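PDB 2PEF: serine protease inhibitor from Thermoanaerobacter tengcongensis, which probably inhibits serine-type endopeptidases as a member of the serpin family, and is captured here in the latent state. Local coordinates for residues E7-N12 with N71-T76; T13-I18 with L61-S66; L42-N47 with Q110-Y115; N134-S139 with Y159-V164; T323-V328 with P363-T368. All coordinates share one frame; numbering follows the deposited sequence.

Contact 1. Residues E7-N12 with N71-T76; sequences EKFIYN and NKYLYT
F9 lays its CB over one face of the Y73 ring. The methylene sits above the ring centre, 3.8 Å from F9 CB to the centroid of Y73, which makes a CH-pi contact. Beyond CB, the phenyl group leaves the centre of that face and runs back past the base of Y73, and F9 CD1 comes 3.5 Å from Y73 CB. The two side chains run antiparallel. Their ring planes meet obliquely, at 34°. The CG of F9 is anti to its backbone N (chi1 175°), which carries the ring out toward helix 67-80. At the far end L74 takes over: its CD2 lies at the edge of the phenyl ring, 4.0 Å from F9 CE1. Y77 also meets this ring.

The polar ends are tied elsewhere. Y73 OH bonds to D6, just ahead of the helix, which holds the tip of the tyrosine while F9 lies on its face. K8 adds little, its CB 4.3 Å from Y73 OH; its amine turns away to a salt bridge with D64. The two helix segments cross almost perpendicularly, at -86°, with axes 11.5 Å apart. This is aromatic helix-helix packing between the first helix of the serpin fold and helix 67-80.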
# COMPACT_ATOMS: atom_id res chain seq x y z
N GLU A 7 14.82 -10.87 10.53
CA GLU A 7 15.53 -10.16 9.48
C GLU A 7 15.17 -10.66 8.08
O GLU A 7 15.13 -9.88 7.13
CB GLU A 7 17.05 -10.21 9.70
CG GLU A 7 17.52 -9.53 10.98
N LYS A 8 14.91 -11.97 7.95
CA LYS A 8 14.48 -12.55 6.68
C LYS A 8 13.18 -11.91 6.19
O LYS A 8 13.11 -11.46 5.04
CB LYS A 8 14.33 -14.07 6.78
CG LYS A 8 13.79 -14.73 5.50
CD LYS A 8 13.98 -16.24 5.50
CE LYS A 8 15.38 -16.65 5.06
NZ LYS A 8 15.75 -16.13 3.71
N PHE A 9 12.17 -11.87 7.05
CA PHE A 9 10.90 -11.23 6.69
C PHE A 9 11.06 -9.75 6.36
O PHE A 9 10.52 -9.27 5.37
CB PHE A 9 9.84 -11.41 7.78
CG PHE A 9 8.56 -10.67 7.51
CD1 PHE A 9 7.58 -11.22 6.68
CD2 PHE A 9 8.33 -9.40 8.06
CE1 PHE A 9 6.39 -10.54 6.42
CE2 PHE A 9 7.14 -8.71 7.79
CZ PHE A 9 6.17 -9.28 6.97
N ILE A 10 11.80 -9.02 7.20
CA ILE A 10 11.99 -7.59 6.98
C ILE A 10 12.63 -7.31 5.61
O ILE A 10 12.07 -6.57 4.80
CB ILE A 10 12.79 -6.91 8.13
CG1 ILE A 10 11.99 -6.99 9.44
CG2 ILE A 10 13.12 -5.46 7.78
CD1 ILE A 10 12.76 -6.58 10.68
N TYR A 11 13.78 -7.92 5.34
CA TYR A 11 14.49 -7.60 4.10
C TYR A 11 13.82 -8.17 2.84
O TYR A 11 13.84 -7.53 1.79
CB TYR A 11 15.98 -7.94 4.19
CG TYR A 11 16.77 -6.89 4.95
CD1 TYR A 11 17.10 -7.07 6.29
CD2 TYR A 11 17.17 -5.70 4.33
CE1 TYR A 11 17.82 -6.11 6.99
CE2 TYR A 11 17.89 -4.73 5.02
CZ TYR A 11 18.21 -4.94 6.36
OH TYR A 11 18.92 -3.99 7.06
N ASN A 12 13.19 -9.34 2.96
CA ASN A 12 12.40 -9.88 1.84
C ASN A 12 11.18 -9.01 1.54
O ASN A 12 10.89 -8.72 0.38
CB ASN A 12 12.00 -11.34 2.09
CG ASN A 12 13.15 -12.31 1.87
OD1 ASN A 12 14.32 -11.93 1.86
ND2 ASN A 12 12.81 -13.59 1.70
N ASN A 71 2.14 -16.83 5.67
CA ASN A 71 0.90 -16.76 6.45
C ASN A 71 1.19 -16.47 7.92
O ASN A 71 0.58 -15.60 8.53
CB ASN A 71 0.11 -18.07 6.36
CG ASN A 71 -0.55 -18.27 5.01
OD1 ASN A 71 -0.66 -17.35 4.21
ND2 ASN A 71 -0.98 -19.50 4.75
N LYS A 72 2.14 -17.23 8.48
CA LYS A 72 2.52 -17.07 9.88
C LYS A 72 3.12 -15.68 10.12
O LYS A 72 2.76 -15.00 11.08
CB LYS A 72 3.49 -18.16 10.31
CG LYS A 72 2.91 -19.56 10.24
CD LYS A 72 3.77 -20.56 10.99
CE LYS A 72 3.16 -21.96 10.92
NZ LYS A 72 3.35 -22.59 9.59
N TYR A 73 4.02 -15.28 9.23
CA TYR A 73 4.66 -13.96 9.31
C TYR A 73 3.63 -12.83 9.27
O TYR A 73 3.67 -11.90 10.09
CB TYR A 73 5.63 -13.77 8.15
CG TYR A 73 7.03 -14.31 8.34
CD1 TYR A 73 7.64 -15.04 7.32
CD2 TYR A 73 7.76 -14.07 9.50
CE1 TYR A 73 8.94 -15.52 7.46
CE2 TYR A 73 9.06 -14.55 9.65
CZ TYR A 73 9.64 -15.28 8.62
OH TYR A 73 10.92 -15.76 8.75
N LEU A 74 2.72 -12.89 8.31
CA LEU A 74 1.75 -11.82 8.11
C LEU A 74 0.73 -11.77 9.24
O LEU A 74 0.37 -10.68 9.71
CB LEU A 74 1.07 -11.95 6.74
CG LEU A 74 1.96 -11.61 5.55
CD1 LEU A 74 1.21 -11.85 4.25
CD2 LEU A 74 2.46 -10.17 5.61
N TYR A 75 0.27 -12.94 9.68
CA TYR A 75 -0.59 -13.02 10.85
C TYR A 75 0.08 -12.35 12.05
O TYR A 75 -0.55 -11.57 12.75
CB TYR A 75 -0.93 -14.48 11.16
CG TYR A 75 -1.54 -14.70 12.53
CD1 TYR A 75 -2.87 -14.39 12.78
CD2 TYR A 75 -0.77 -15.21 13.57
CE1 TYR A 75 -3.43 -14.59 14.03
CE2 TYR A 75 -1.32 -15.41 14.84
CZ TYR A 75 -2.64 -15.10 15.06
OH TYR A 75 -3.18 -15.29 16.31
N THR A 76 1.36 -12.64 12.27
CA THR A 76 2.09 -12.09 13.40
C THR A 76 2.33 -10.59 13.22
O THR A 76 2.18 -9.81 14.17
CB THR A 76 3.43 -12.82 13.60
OG1 THR A 76 3.19 -14.24 13.61
CG2 THR A 76 4.08 -12.41 14.91

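Contact 2. Residues T13-I18 with L61-S66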
# COMPACT_ATOMS: atom_id res chain seq x y z
N THR A 13 10.48 -8.57 2.58
CA THR A 13 9.29 -7.73 2.42
C THR A 13 9.69 -6.34 1.91
O THR A 13 8.98 -5.75 1.09
CB THR A 13 8.45 -7.68 3.72
OG1 THR A 13 8.09 -9.01 4.08
CG2 THR A 13 7.18 -6.84 3.54
N ALA A 14 10.83 -5.84 2.38
CA ALA A 14 11.39 -4.57 1.92
C ALA A 14 11.65 -4.62 0.41
O ALA A 14 11.30 -3.67 -0.30
CB ALA A 14 12.67 -4.22 2.68
N ASP A 15 12.25 -5.72 -0.06
CA ASP A 15 12.49 -5.92 -1.50
C ASP A 15 11.19 -5.90 -2.31
O ASP A 15 11.11 -5.22 -3.33
CB ASP A 15 13.27 -7.21 -1.75
CG ASP A 15 14.78 -7.01 -1.70
OD1 ASP A 15 15.24 -5.88 -1.44
OD2 ASP A 15 15.53 -7.99 -1.93
N PHE A 16 10.19 -6.65 -1.86
CA PHE A 16 8.87 -6.65 -2.50
C PHE A 16 8.29 -5.24 -2.55
O PHE A 16 7.79 -4.80 -3.58
CB PHE A 16 7.90 -7.59 -1.78
CG PHE A 16 6.46 -7.39 -2.17
CD1 PHE A 16 5.94 -8.01 -3.30
CD2 PHE A 16 5.62 -6.58 -1.40
CE1 PHE A 16 4.60 -7.82 -3.66
CE2 PHE A 16 4.29 -6.39 -1.75
CZ PHE A 16 3.78 -7.01 -2.88
N SER A 17 8.35 -4.56 -1.41
CA SER A 17 7.78 -3.23 -1.25
C SER A 17 8.39 -2.23 -2.22
O SER A 17 7.66 -1.48 -2.89
CB SER A 17 7.95 -2.74 0.20
OG SER A 17 7.18 -3.54 1.09
N ILE A 18 9.72 -2.21 -2.31
CA ILE A 18 10.42 -1.26 -3.18
C ILE A 18 10.29 -1.63 -4.66
O ILE A 18 10.14 -0.75 -5.51
CB ILE A 18 11.90 -1.06 -2.74
CG1 ILE A 18 11.96 -0.47 -1.32
CG2 ILE A 18 12.67 -0.18 -3.73
CD1 ILE A 18 11.21 0.86 -1.13
N LEU A 61 6.15 -12.64 -3.83
CA LEU A 61 5.87 -12.02 -2.54
C LEU A 61 6.97 -12.16 -1.50
O LEU A 61 7.20 -11.25 -0.70
CB LEU A 61 4.57 -12.57 -1.96
CG LEU A 61 3.29 -12.37 -2.77
CD1 LEU A 61 2.14 -13.16 -2.16
CD2 LEU A 61 2.94 -10.89 -2.88
N GLY A 62 7.65 -13.31 -1.49
CA GLY A 62 8.54 -13.64 -0.39
C GLY A 62 9.88 -14.25 -0.76
O GLY A 62 10.66 -14.58 0.13
N LYS A 63 10.13 -14.40 -2.06
CA LYS A 63 11.36 -15.02 -2.58
C LYS A 63 11.46 -16.49 -2.19
O LYS A 63 10.85 -17.35 -2.83
CB LYS A 63 12.61 -14.26 -2.11
CG LYS A 63 12.68 -12.80 -2.50
CD LYS A 63 13.70 -12.12 -1.62
CE LYS A 63 14.35 -10.94 -2.29
NZ LYS A 63 15.51 -10.52 -1.47
N ASP A 64 12.21 -16.77 -1.13
CA ASP A 64 12.42 -18.13 -0.65
C ASP A 64 11.44 -18.54 0.46
O ASP A 64 11.47 -19.69 0.93
CB ASP A 64 13.87 -18.31 -0.17
CG ASP A 64 14.22 -17.41 1.01
OD1 ASP A 64 13.72 -16.27 1.08
OD2 ASP A 64 15.01 -17.86 1.87
N ILE A 65 10.58 -17.61 0.86
CA ILE A 65 9.59 -17.89 1.90
C ILE A 65 8.37 -18.59 1.30
O ILE A 65 7.79 -18.12 0.32
CB ILE A 65 9.15 -16.59 2.65
CG1 ILE A 65 10.38 -15.88 3.23
CG2 ILE A 65 8.14 -16.91 3.75
CD1 ILE A 65 10.10 -14.49 3.77
N SER A 66 8.00 -19.72 1.90
CA SER A 66 6.82 -20.48 1.47
C SER A 66 5.54 -19.78 1.93
O SER A 66 5.59 -18.94 2.83
CB SER A 66 6.87 -21.89 2.06
OG SER A 66 6.56 -21.86 3.45
O HOH W 1 8.48 -10.89 1.89
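F16 on helix 7-22 and L61 near the C-terminal end of helix 51-62 bring their backbones to 6.2 Å between F16 CA and L61 CA, and just beyond L61 the chain makes a type II' turn from G62 to I65. F16 and L61 lie side by side and point the same way. L61 CD2 reaches the phenyl ring obliquely, 3.6 Å from F16 CE1. M39 of helix 35-46 touches both side chains, so this pair belongs to the buried side.

The outer side is charged. K63 has positive phi (64°) as the chain leaves the helix. Its side chain is extended beyond CG and brings the ammonium group to helix 7-22. There K63 NZ gives a short salt bridge, 2.6 Å to D15 OD2. It meets that oxygen on the anti side, 23° out of the carboxylate plane. The lysine chain comes in nearly perpendicular to the aspartate.

Between the apolar and charged parts sits a water. It donates to T13 OG1 at 2.9 Å and to L61 O, also at 2.9 Å. It therefore joins a carbonyl at the end of one helix to the hydroxyl of the other. Helix 7-22 here receives a helix end and its beta turn, with leucine and phenylalanine inward and lysine and aspartate outward. Helices 7-22 and 51-62 correspond to helices A and C of the serpin fold.

Contact 3. Residues L42-N47 with Q110-Y115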
# COMPACT_ATOMS: atom_id res chain seq x y z
N LEU A 42 -2.70 -10.34 -2.01
CA LEU A 42 -2.02 -11.33 -2.84
C LEU A 42 -1.65 -12.59 -2.05
O LEU A 42 -1.67 -13.69 -2.60
CB LEU A 42 -0.79 -10.72 -3.50
CG LEU A 42 -1.06 -9.65 -4.56
CD1 LEU A 42 0.21 -8.86 -4.86
CD2 LEU A 42 -1.63 -10.24 -5.85
N ALA A 43 -1.31 -12.42 -0.78
CA ALA A 43 -0.99 -13.58 0.07
C ALA A 43 -2.24 -14.44 0.30
O ALA A 43 -2.16 -15.68 0.24
CB ALA A 43 -0.39 -13.13 1.38
N MET A 44 -3.38 -13.79 0.53
CA MET A 44 -4.66 -14.50 0.62
C MET A 44 -4.91 -15.29 -0.66
O MET A 44 -5.23 -16.48 -0.61
CB MET A 44 -5.83 -13.52 0.84
CG MET A 44 -5.99 -13.02 2.27
SD MET A 44 -7.62 -12.32 2.57
CE MET A 44 -7.59 -10.84 1.56
N THR A 45 -4.73 -14.62 -1.79
CA THR A 45 -4.96 -15.21 -3.10
C THR A 45 -4.05 -16.42 -3.34
O THR A 45 -4.48 -17.42 -3.90
CB THR A 45 -4.76 -14.17 -4.23
OG1 THR A 45 -5.56 -13.01 -3.96
CG2 THR A 45 -5.16 -14.74 -5.59
N ALA A 46 -2.80 -16.32 -2.88
CA ALA A 46 -1.80 -17.38 -3.08
C ALA A 46 -2.18 -18.69 -2.39
O ALA A 46 -1.75 -19.77 -2.83
CB ALA A 46 -0.42 -16.91 -2.64
N ASN A 47 -2.97 -18.60 -1.33
CA ASN A 47 -3.43 -19.78 -0.59
C ASN A 47 -4.45 -20.62 -1.36
O ASN A 47 -4.80 -21.72 -0.93
CB ASN A 47 -3.99 -19.37 0.77
CG ASN A 47 -2.90 -19.22 1.81
OD1 ASN A 47 -2.42 -20.21 2.37
ND2 ASN A 47 -2.49 -17.99 2.07
N GLN A 110 -10.60 -21.68 5.94
CA GLN A 110 -10.06 -21.77 7.30
C GLN A 110 -8.76 -20.98 7.44
O GLN A 110 -8.60 -20.22 8.39
CB GLN A 110 -9.85 -23.23 7.71
CG GLN A 110 -9.65 -23.44 9.21
CD GLN A 110 -10.83 -22.97 10.05
OE1 GLN A 110 -10.68 -22.17 10.97
NE2 GLN A 110 -12.02 -23.48 9.73
N ILE A 111 -7.86 -21.15 6.48
CA ILE A 111 -6.59 -20.41 6.46
C ILE A 111 -6.85 -18.90 6.44
O ILE A 111 -6.25 -18.14 7.21
CB ILE A 111 -5.71 -20.83 5.26
CG1 ILE A 111 -5.27 -22.29 5.41
CG2 ILE A 111 -4.48 -19.92 5.13
CD1 ILE A 111 -4.83 -22.95 4.12
N ILE A 112 -7.76 -18.49 5.57
CA ILE A 112 -8.11 -17.08 5.39
C ILE A 112 -8.81 -16.50 6.62
O ILE A 112 -8.50 -15.38 7.04
CB ILE A 112 -8.90 -16.90 4.06
CG1 ILE A 112 -7.98 -16.37 2.95
CG2 ILE A 112 -10.09 -15.97 4.21
CD1 ILE A 112 -6.81 -17.28 2.62
N ALA A 113 -9.72 -17.26 7.22
CA ALA A 113 -10.37 -16.84 8.47
C ALA A 113 -9.38 -16.79 9.63
O ALA A 113 -9.41 -15.86 10.44
CB ALA A 113 -11.53 -17.77 8.80
N ASP A 114 -8.49 -17.78 9.69
CA ASP A 114 -7.56 -17.91 10.82
C ASP A 114 -6.38 -16.94 10.79
O ASP A 114 -6.11 -16.27 11.78
CB ASP A 114 -7.04 -19.35 10.94
CG ASP A 114 -8.07 -20.29 11.56
OD1 ASP A 114 -9.05 -19.82 12.16
OD2 ASP A 114 -7.88 -21.52 11.44
N TYR A 115 -5.69 -16.88 9.65
CA TYR A 115 -4.48 -16.06 9.53
C TYR A 115 -4.75 -14.62 9.09
O TYR A 115 -3.97 -13.72 9.40
CB TYR A 115 -3.50 -16.71 8.55
CG TYR A 115 -2.81 -17.94 9.10
CD1 TYR A 115 -3.38 -19.20 8.96
CD2 TYR A 115 -1.59 -17.83 9.76
CE1 TYR A 115 -2.75 -20.33 9.47
CE2 TYR A 115 -0.95 -18.95 10.27
CZ TYR A 115 -1.53 -20.20 10.12
OH TYR A 115 -0.90 -21.31 10.63
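I112 and N47 have the largest areas buried here, and they meet through I112 CD1, which lies 4.0 Å from N47 CB. I112 reaches from helix 106-116 to the C-terminal end of helix 35-46. Its first torsion is displaced from a staggered position (chi1 -100°), and its end swings nearer to the other helix. The same CD1 methyl rests 3.7 Å from M44 O. One bond further back, I112 CG1 packs against the thioether chain, 4.0 Å from M44 CG. M44 lies crosswise to I112 and bends at chi3 instead of running straight on.

N47 presents its amide to the neighbouring isoleucine. I111 CG2 touches the amide at the oxygen, 3.5 Å from N47 OD1. This is a methyl against a polar group, and the amide finds its bonds elsewhere. N47 ND2 turns back on helix 35-46 and donates to A43 O at 3.0 Å. That bond is bent, with an N-H...O angle of 134°, and the nitrogen lies above the carbonyl plane. N47 OD1 accepts from N71 of helix 67-80. Both ends of the amide are thus held, which fixes its rotation while I111 packs beside it. Y116 and F108 also touch N47, and I95 of strand 87-98 lies next to both M44 and I112.

The chemistry across the contact is therefore almost wholly van der Waals. It implies that a buried asparagine can be accepted among aliphatic groups here, because its polar atoms are paired with a backbone carbonyl and with a third helix.

Contact 4. Residues N134-S139 with Y159-V164; sequences NNWVKS and YLINAV
W136 and I161 make the tight part of this contact. W136 CZ3, on the six-membered ring, lies 3.7 Å from I161 CG2 and meets that methyl obliquely. The indole and the isoleucine overlap head to tail. A chi1 of -173° turns the indole of W136 away from the backbone N and out to the strand. The indole is held further at W136 NE1, which bonds to D119, and it meets the F121 ring at about 85°.

Packing is looser at A163 and V137. W136 CZ3 stays 4.2 Å from A163 CB, the next inward residue of the strand. V137 CG1 is likewise 4.2 Å from I161 CG2. That same valine methyl sits at the edge of the W136 ring, in its plane, so it also braces the indole from within the helix. On the outer side of the helix N135, K138 and S139 are open to solvent.

The helix and strand segments run only 25° apart, with axes 9.1 Å from each other. Strand 158-169 carries helix 35-46 on its other face, where L160 and N162 touch it. A helix packed on the front of the large central sheet is a hallmark of serpins, and helix 127-140 matches their helix F on sheet A.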
# COMPACT_ATOMS: atom_id res chain seq x y z
N ASN A 134 -18.82 -1.91 -1.83
CA ASN A 134 -18.46 -0.51 -1.65
C ASN A 134 -18.72 0.02 -0.24
O ASN A 134 -17.95 0.83 0.27
CB ASN A 134 -19.14 0.36 -2.70
CG ASN A 134 -18.56 0.16 -4.08
OD1 ASN A 134 -17.41 -0.25 -4.23
ND2 ASN A 134 -19.36 0.45 -5.11
N ASN A 135 -19.81 -0.44 0.37
CA ASN A 135 -20.08 -0.12 1.77
C ASN A 135 -19.02 -0.69 2.71
O ASN A 135 -18.63 -0.05 3.69
CB ASN A 135 -21.49 -0.55 2.17
CG ASN A 135 -22.55 0.39 1.65
OD1 ASN A 135 -22.37 1.61 1.66
ND2 ASN A 135 -23.66 -0.17 1.18
N TRP A 136 -18.54 -1.89 2.38
CA TRP A 136 -17.49 -2.54 3.14
C TRP A 136 -16.19 -1.75 3.03
O TRP A 136 -15.60 -1.41 4.05
CB TRP A 136 -17.31 -3.99 2.68
CG TRP A 136 -16.36 -4.79 3.52
CD1 TRP A 136 -16.68 -5.55 4.61
CD2 TRP A 136 -14.95 -4.93 3.33
NE1 TRP A 136 -15.55 -6.14 5.12
CE2 TRP A 136 -14.47 -5.79 4.35
CE3 TRP A 136 -14.04 -4.42 2.40
CZ2 TRP A 136 -13.13 -6.14 4.47
CZ3 TRP A 136 -12.69 -4.77 2.52
CH2 TRP A 136 -12.25 -5.62 3.55
N VAL A 137 -15.77 -1.43 1.81
CA VAL A 137 -14.54 -0.65 1.62
C VAL A 137 -14.63 0.75 2.25
O VAL A 137 -13.68 1.21 2.89
CB VAL A 137 -14.06 -0.58 0.13
CG1 VAL A 137 -13.78 -1.98 -0.41
CG2 VAL A 137 -15.05 0.15 -0.75
N LYS A 138 -15.79 1.39 2.12
CA LYS A 138 -16.01 2.69 2.74
C LYS A 138 -15.87 2.61 4.26
O LYS A 138 -15.25 3.48 4.87
CB LYS A 138 -17.38 3.27 2.37
CG LYS A 138 -17.52 4.75 2.64
CD LYS A 138 -18.91 5.26 2.28
CE LYS A 138 -18.99 6.78 2.42
N SER A 139 -16.44 1.57 4.87
CA SER A 139 -16.37 1.40 6.32
C SER A 139 -14.95 1.12 6.81
O SER A 139 -14.48 1.72 7.78
CB SER A 139 -17.29 0.26 6.78
OG SER A 139 -17.13 0.01 8.17
N TYR A 159 -14.10 -12.45 -5.44
CA TYR A 159 -13.22 -11.31 -5.23
C TYR A 159 -12.51 -11.48 -3.89
O TYR A 159 -13.09 -11.99 -2.92
CB TYR A 159 -14.00 -10.00 -5.19
CG TYR A 159 -14.84 -9.66 -6.40
CD1 TYR A 159 -16.07 -9.02 -6.24
CD2 TYR A 159 -14.41 -9.94 -7.70
CE1 TYR A 159 -16.85 -8.68 -7.33
CE2 TYR A 159 -15.19 -9.61 -8.80
CZ TYR A 159 -16.41 -8.98 -8.61
OH TYR A 159 -17.19 -8.64 -9.68
N LEU A 160 -11.25 -11.04 -3.84
CA LEU A 160 -10.50 -10.95 -2.60
C LEU A 160 -10.11 -9.49 -2.43
O LEU A 160 -9.62 -8.86 -3.37
CB LEU A 160 -9.26 -11.85 -2.63
CG LEU A 160 -9.49 -13.35 -2.92
CD1 LEU A 160 -9.49 -13.64 -4.43
CD2 LEU A 160 -8.44 -14.20 -2.23
N ILE A 161 -10.34 -8.95 -1.24
CA ILE A 161 -10.13 -7.53 -1.00
C ILE A 161 -9.43 -7.30 0.33
O ILE A 161 -9.82 -7.88 1.34
CB ILE A 161 -11.46 -6.72 -1.03
CG1 ILE A 161 -12.23 -6.96 -2.33
CG2 ILE A 161 -11.18 -5.22 -0.84
CD1 ILE A 161 -13.66 -6.45 -2.33
N ASN A 162 -8.40 -6.46 0.31
CA ASN A 162 -7.82 -5.94 1.53
C ASN A 162 -8.03 -4.43 1.64
O ASN A 162 -8.00 -3.72 0.64
CB ASN A 162 -6.33 -6.25 1.60
CG ASN A 162 -5.62 -5.45 2.67
OD1 ASN A 162 -5.18 -4.33 2.43
ND2 ASN A 162 -5.52 -6.02 3.87
N ALA A 163 -8.22 -3.95 2.87
CA ALA A 163 -8.22 -2.52 3.17
C ALA A 163 -7.30 -2.20 4.34
O ALA A 163 -7.22 -2.96 5.32
CB ALA A 163 -9.63 -2.03 3.45
N VAL A 164 -6.57 -1.09 4.22
CA VAL A 164 -5.72 -0.57 5.28
C VAL A 164 -6.14 0.87 5.56
O VAL A 164 -6.32 1.66 4.62
CB VAL A 164 -4.22 -0.63 4.89
CG1 VAL A 164 -3.35 0.13 5.90
CG2 VAL A 164 -3.75 -2.05 4.77

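Contact 5. Residues T323-V328 with P363-T368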
# COMPACT_ATOMS: atom_id res chain seq x y z
N THR A 323 -1.56 12.76 9.72
CA THR A 323 -1.73 12.13 8.42
C THR A 323 -2.82 11.07 8.49
O THR A 323 -2.91 10.31 9.45
CB THR A 323 -0.40 11.48 7.94
OG1 THR A 323 0.62 12.47 7.86
CG2 THR A 323 -0.56 10.81 6.56
N LYS A 324 -3.66 11.05 7.46
CA LYS A 324 -4.62 9.97 7.26
C LYS A 324 -4.28 9.37 5.91
O LYS A 324 -4.10 10.10 4.93
CB LYS A 324 -6.05 10.49 7.24
CG LYS A 324 -6.57 11.00 8.57
CD LYS A 324 -7.95 11.61 8.42
CE LYS A 324 -8.50 12.07 9.76
N ALA A 325 -4.19 8.05 5.85
CA ALA A 325 -3.89 7.36 4.61
C ALA A 325 -4.72 6.09 4.52
O ALA A 325 -4.99 5.44 5.54
CB ALA A 325 -2.42 7.04 4.51
N GLY A 326 -5.16 5.75 3.32
CA GLY A 326 -6.00 4.59 3.10
C GLY A 326 -5.61 3.85 1.84
O GLY A 326 -5.11 4.44 0.89
N ALA A 327 -5.84 2.54 1.85
CA ALA A 327 -5.56 1.71 0.69
C ALA A 327 -6.54 0.56 0.57
O ALA A 327 -7.03 0.03 1.57
CB ALA A 327 -4.14 1.18 0.75
N VAL A 328 -6.84 0.21 -0.67
CA VAL A 328 -7.58 -1.00 -0.96
C VAL A 328 -6.84 -1.72 -2.07
O VAL A 328 -6.33 -1.10 -3.00
CB VAL A 328 -9.03 -0.71 -1.43
CG1 VAL A 328 -9.73 -1.99 -1.88
CG2 VAL A 328 -9.83 -0.04 -0.31
N PRO A 363 7.80 0.19 4.85
CA PRO A 363 6.85 1.23 4.43
C PRO A 363 5.41 0.72 4.33
O PRO A 363 5.09 -0.07 3.43
CB PRO A 363 7.38 1.64 3.06
CG PRO A 363 8.02 0.40 2.52
CD PRO A 363 8.54 -0.38 3.71
N ILE A 364 4.56 1.19 5.24
CA ILE A 364 3.12 0.91 5.17
C ILE A 364 2.54 1.58 3.93
O ILE A 364 1.75 0.97 3.20
CB ILE A 364 2.38 1.39 6.45
CG1 ILE A 364 3.03 0.83 7.72
CG2 ILE A 364 0.88 1.06 6.38
CD1 ILE A 364 2.97 -0.69 7.87
N PHE A 365 2.93 2.83 3.71
CA PHE A 365 2.62 3.60 2.51
C PHE A 365 3.91 4.18 1.96
O PHE A 365 4.82 4.54 2.71
CB PHE A 365 1.64 4.74 2.83
CG PHE A 365 0.24 4.28 3.10
CD1 PHE A 365 -0.14 3.85 4.38
CD2 PHE A 365 -0.72 4.30 2.09
CE1 PHE A 365 -1.45 3.44 4.63
CE2 PHE A 365 -2.02 3.88 2.33
CZ PHE A 365 -2.39 3.45 3.60
N ILE A 366 3.99 4.28 0.63
CA ILE A 366 5.14 4.92 -0.02
C ILE A 366 4.66 5.62 -1.30
O ILE A 366 3.84 5.08 -2.05
CB ILE A 366 6.32 3.92 -0.26
CG1 ILE A 366 7.55 4.65 -0.82
CG2 ILE A 366 5.89 2.75 -1.16
CD1 ILE A 366 8.85 3.85 -0.68
N GLY A 367 5.14 6.83 -1.52
CA GLY A 367 4.64 7.63 -2.64
C GLY A 367 5.52 8.77 -3.09
O GLY A 367 6.63 8.96 -2.61
N THR A 368 4.99 9.53 -4.05
CA THR A 368 5.70 10.67 -4.61
C THR A 368 4.78 11.88 -4.61
O THR A 368 3.58 11.75 -4.83
CB THR A 368 6.14 10.42 -6.07
OG1 THR A 368 5.02 10.02 -6.86
CG2 THR A 368 7.21 9.33 -6.14
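The F365 ring carries the methyl of A325 on one face. A325 CB stands over the ring centre, 3.6 Å from the centroid of F365 and only 9° off its normal, a CH-pi contact. At the rim of the ring the strand backbone comes in. G326 O lies at the edge, near the ring plane, 3.5 Å from F365 CE2, and A327 N is at the edge too. A327 CB approaches obliquely, 3.8 Å from F365 CE2. V164, F166 and I355 also touch the phenyl group.

The strand side offers two alanine methyls with a glycine between them. The short alanine side chains let the ring come right up to the backbone, with F365 CZ 3.6 Å from A325 C. G326 meets the ring through its backbone. Strand 322-331 follows strand 310-318 and lies between it and strand 158-169, with A325 bonded to F166 and G326 to F315 through their backbones. By its place in the sequence and the sheet, it corresponds to the N-terminal part of the serpin reactive-centre loop, inserted as the extra strand of sheet A, as expected of the latent state.

F365 comes from strand 362-372 of sheet B. Its chi1 of -73° sends the ring toward strand 322-331. The chain turns a corner at I364 and F365. Both residues face I355 of strand 345-357 in a classic beta bulge, where F365 leaves the backbone to pack between sheets B and A.

Contacts 1, 3, 4 and 5 are buried. Contact 2 is only partly so. Contacts 1 and 2 share helix 7-22 and lie 9 Å apart between centres. Contact 1 is mainly aromatic, whereas contact 2 adds a bridging water and a salt bridge between its segments. Contact 3 touches contact 1 through N71 and contact 2 through L61 on L42 and A43; contact 3 itself is aliphatic around one amide. M44 and T45 then touch strand 159-164, which leads to contact 4. Contacts 4 and 5 have no polar bond between their segments, though contact 5 sets backbone atoms at a ring edge. They use neighbouring strands, joined by V164 N to A327 O. Contact 5 is nearest the chain centre. I18 and S17 pack on I366 and P363, linking contacts 2 and 5.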